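3-keto-5-aminohexanoate cleavage protein (Burkholderia xenovorans LB400, PDB 3E02) probably cleaves 3-keto-5-aminohexanoate or a related beta-keto acid, as a zinc-dependent member of the BKACE family with a TIM-barrel fold. Local coordinates at residues L117-S122 against F146-T151. Residues are numbered along the deposited sequence; the frame is centred on the assembly and turned at random.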
loop_
_atom_site.group_PDB
_atom_site.type_symbol
_atom_site.label_atom_id
_atom_site.label_comp_id
_atom_site.label_asym_id
_atom_site.label_seq_id
_atom_site.Cartn_x
_atom_site.Cartn_y
_atom_site.Cartn_z
ATOM N N LEU A 117 3.309 -2.308 -24.492
ATOM C CA LEU A 117 3.284 -3.518 -23.686
ATOM C C LEU A 117 2.968 -4.757 -24.498
ATOM O O LEU A 117 2.295 -4.671 -25.532
ATOM C CB LEU A 117 2.216 -3.411 -22.577
ATOM C CG LEU A 117 0.718 -3.323 -22.958
ATOM C CD1 LEU A 117 -0.191 -3.868 -21.854
ATOM C CD2 LEU A 117 0.318 -1.898 -23.350
ATOM N N ASN A 118 3.393 -5.905 -23.980
ATOM C CA ASN A 118 2.922 -7.197 -24.492
ATOM C C ASN A 118 1.395 -7.191 -24.300
ATOM O O ASN A 118 0.905 -6.665 -23.301
ATOM C CB ASN A 118 3.511 -8.367 -23.703
ATOM C CG ASN A 118 4.990 -8.559 -23.945
ATOM O OD1 ASN A 118 5.553 -8.014 -24.897
ATOM N ND2 ASN A 118 5.627 -9.362 -23.095
ATOM N N PHE A 119 0.657 -7.694 -25.281
ATOM C CA PHE A 119 -0.818 -7.683 -25.224
ATOM C C PHE A 119 -1.220 -9.061 -25.743
ATOM O O PHE A 119 -1.464 -9.234 -26.930
ATOM C CB PHE A 119 -1.365 -6.520 -26.065
ATOM C CG PHE A 119 -2.751 -6.093 -25.676
ATOM C CD1 PHE A 119 -3.828 -6.981 -25.776
ATOM C CD2 PHE A 119 -2.992 -4.794 -25.216
ATOM C CE1 PHE A 119 -5.123 -6.589 -25.395
ATOM C CE2 PHE A 119 -4.282 -4.389 -24.836
ATOM C CZ PHE A 119 -5.346 -5.285 -24.931
ATOM N N ASN A 120 -1.265 -10.022 -24.822
ATOM C CA ASN A 120 -1.451 -11.435 -25.112
ATOM C C ASN A 120 -2.871 -11.924 -24.802
ATOM O O ASN A 120 -3.235 -12.105 -23.636
ATOM C CB ASN A 120 -0.397 -12.234 -24.313
ATOM C CG ASN A 120 -0.340 -13.724 -24.683
ATOM O OD1 ASN A 120 -1.126 -14.217 -25.503
ATOM N ND2 ASN A 120 0.605 -14.445 -24.071
ATOM N N ILE A 121 -3.662 -12.139 -25.854
ATOM C CA ILE A 121 -5.040 -12.673 -25.726
ATOM C C ILE A 121 -5.145 -14.100 -26.300
ATOM O O ILE A 121 -6.259 -14.610 -26.510
ATOM C CB ILE A 121 -6.089 -11.708 -26.358
ATOM C CG1 ILE A 121 -5.852 -11.501 -27.871
ATOM C CG2 ILE A 121 -6.065 -10.377 -25.600
ATOM C CD1 ILE A 121 -6.873 -10.636 -28.529
ATOM N N SER A 122 -3.992 -14.748 -26.520
ATOM C CA SER A 122 -3.918 -16.082 -27.122
ATOM C C SER A 122 -4.587 -17.196 -26.322
ATOM O O SER A 122 -5.076 -18.151 -26.913
ATOM C CB SER A 122 -2.456 -16.463 -27.383
ATOM O OG SER A 122 -1.746 -16.666 -26.166
ATOM N N PHE A 146 3.167 -10.334 -29.831
ATOM C CA PHE A 146 2.669 -9.002 -30.150
ATOM C C PHE A 146 2.913 -7.990 -29.039
ATOM O O PHE A 146 2.768 -8.317 -27.862
ATOM C CB PHE A 146 1.171 -9.079 -30.413
ATOM C CG PHE A 146 0.514 -7.750 -30.685
ATOM C CD1 PHE A 146 0.754 -7.066 -31.871
ATOM C CD2 PHE A 146 -0.360 -7.186 -29.759
ATOM C CE1 PHE A 146 0.142 -5.827 -32.116
ATOM C CE2 PHE A 146 -0.973 -5.962 -30.002
ATOM C CZ PHE A 146 -0.722 -5.286 -31.190
ATOM N N ILE A 147 3.239 -6.762 -29.453
ATOM C CA ILE A 147 3.413 -5.612 -28.567
ATOM C C ILE A 147 2.430 -4.544 -29.047
ATOM O O ILE A 147 2.423 -4.204 -30.235
ATOM C CB ILE A 147 4.845 -5.026 -28.645
ATOM C CG1 ILE A 147 5.900 -6.072 -28.249
ATOM C CG2 ILE A 147 4.973 -3.778 -27.736
ATOM C CD1 ILE A 147 7.330 -5.654 -28.571
ATOM N N LEU A 148 1.590 -4.041 -28.147
ATOM C CA LEU A 148 0.717 -2.903 -28.454
ATOM C C LEU A 148 1.691 -1.719 -28.346
ATOM O O LEU A 148 2.082 -1.325 -27.247
ATOM C CB LEU A 148 -0.440 -2.779 -27.466
ATOM C CG LEU A 148 -1.403 -1.614 -27.735
ATOM C CD1 LEU A 148 -2.171 -1.848 -29.048
ATOM C CD2 LEU A 148 -2.360 -1.427 -26.577
ATOM N N SER A 149 2.107 -1.197 -29.492
ATOM C CA SER A 149 3.153 -0.166 -29.561
ATOM C C SER A 149 2.658 1.244 -29.292
ATOM O O SER A 149 1.754 1.693 -29.952
ATOM C CB SER A 149 3.813 -0.187 -30.940
ATOM O OG SER A 149 4.864 0.778 -31.022
ATOM N N ASN A 150 3.258 1.941 -28.323
ATOM C CA ASN A 150 2.979 3.366 -28.058
ATOM C C ASN A 150 4.271 3.984 -27.514
ATOM O O ASN A 150 4.395 4.247 -26.334
ATOM C CB ASN A 150 1.829 3.558 -27.058
ATOM C CG ASN A 150 0.557 2.911 -27.507
ATOM O OD1 ASN A 150 -0.092 3.426 -28.398
ATOM N ND2 ASN A 150 0.197 1.763 -26.909
ATOM N N THR A 151 5.240 4.199 -28.404
ATOM C CA THR A 151 6.525 4.776 -28.016
ATOM C C THR A 151 6.323 6.237 -27.635
ATOM O O THR A 151 5.273 6.816 -27.934
ATOM C CB THR A 151 7.582 4.663 -29.123
ATOM O OG1 THR A 151 7.211 5.495 -30.222
ATOM C CG2 THR A 151 7.778 3.214 -29.586
#
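Phe119 and Leu148 both carry CG anti to the backbone N (chi1 -158° and -179°), and the two side chains run side by side in the same direction. Leu148 CD2 comes in obliquely to the Phe119 ring, 3.7 Å from Phe119 CD2, and touches Phe119 CE2 almost as closely. At the base of the same side chain, Phe119 CB rests 3.9 Å from CD2 of Phe146, whose ring edge also meets Phe119 O in its own plane.

The backbones form a minimal antiparallel ladder. Leu117 and Leu148 are a hydrogen-bonded pair: Leu148 N gives a 2.8 Å bond to Leu117 O, and Leu117 N returns a longer one of 3.2 Å to Leu148 O. Beyond the Asn118-Ile147 pair, a weak 3.4 Å bond runs from Phe119 N to Phe146 O.

On the face of Asn118 and Ile147, a non-hydrogen-bonded pair, Asn118 OD1 only grazes Ile147 CG1; OD1 is hydrogen-bonded to Ser116 OG of the second subunit and ND2 to Asn150 O of that subunit. Leu117 and Leu148 lie on the other face; the Phe119 side chain is about 7 Å from that of the zinc ligand Glu259.

This two-strand ribbon is separate from the barrel sheet: 117-118 follows barrel strand 109-113, helix 136-142 lies in the connection to 147-148, and the Thr151 side chain caps the start of helix 152-163, which precedes barrel strand 168-173.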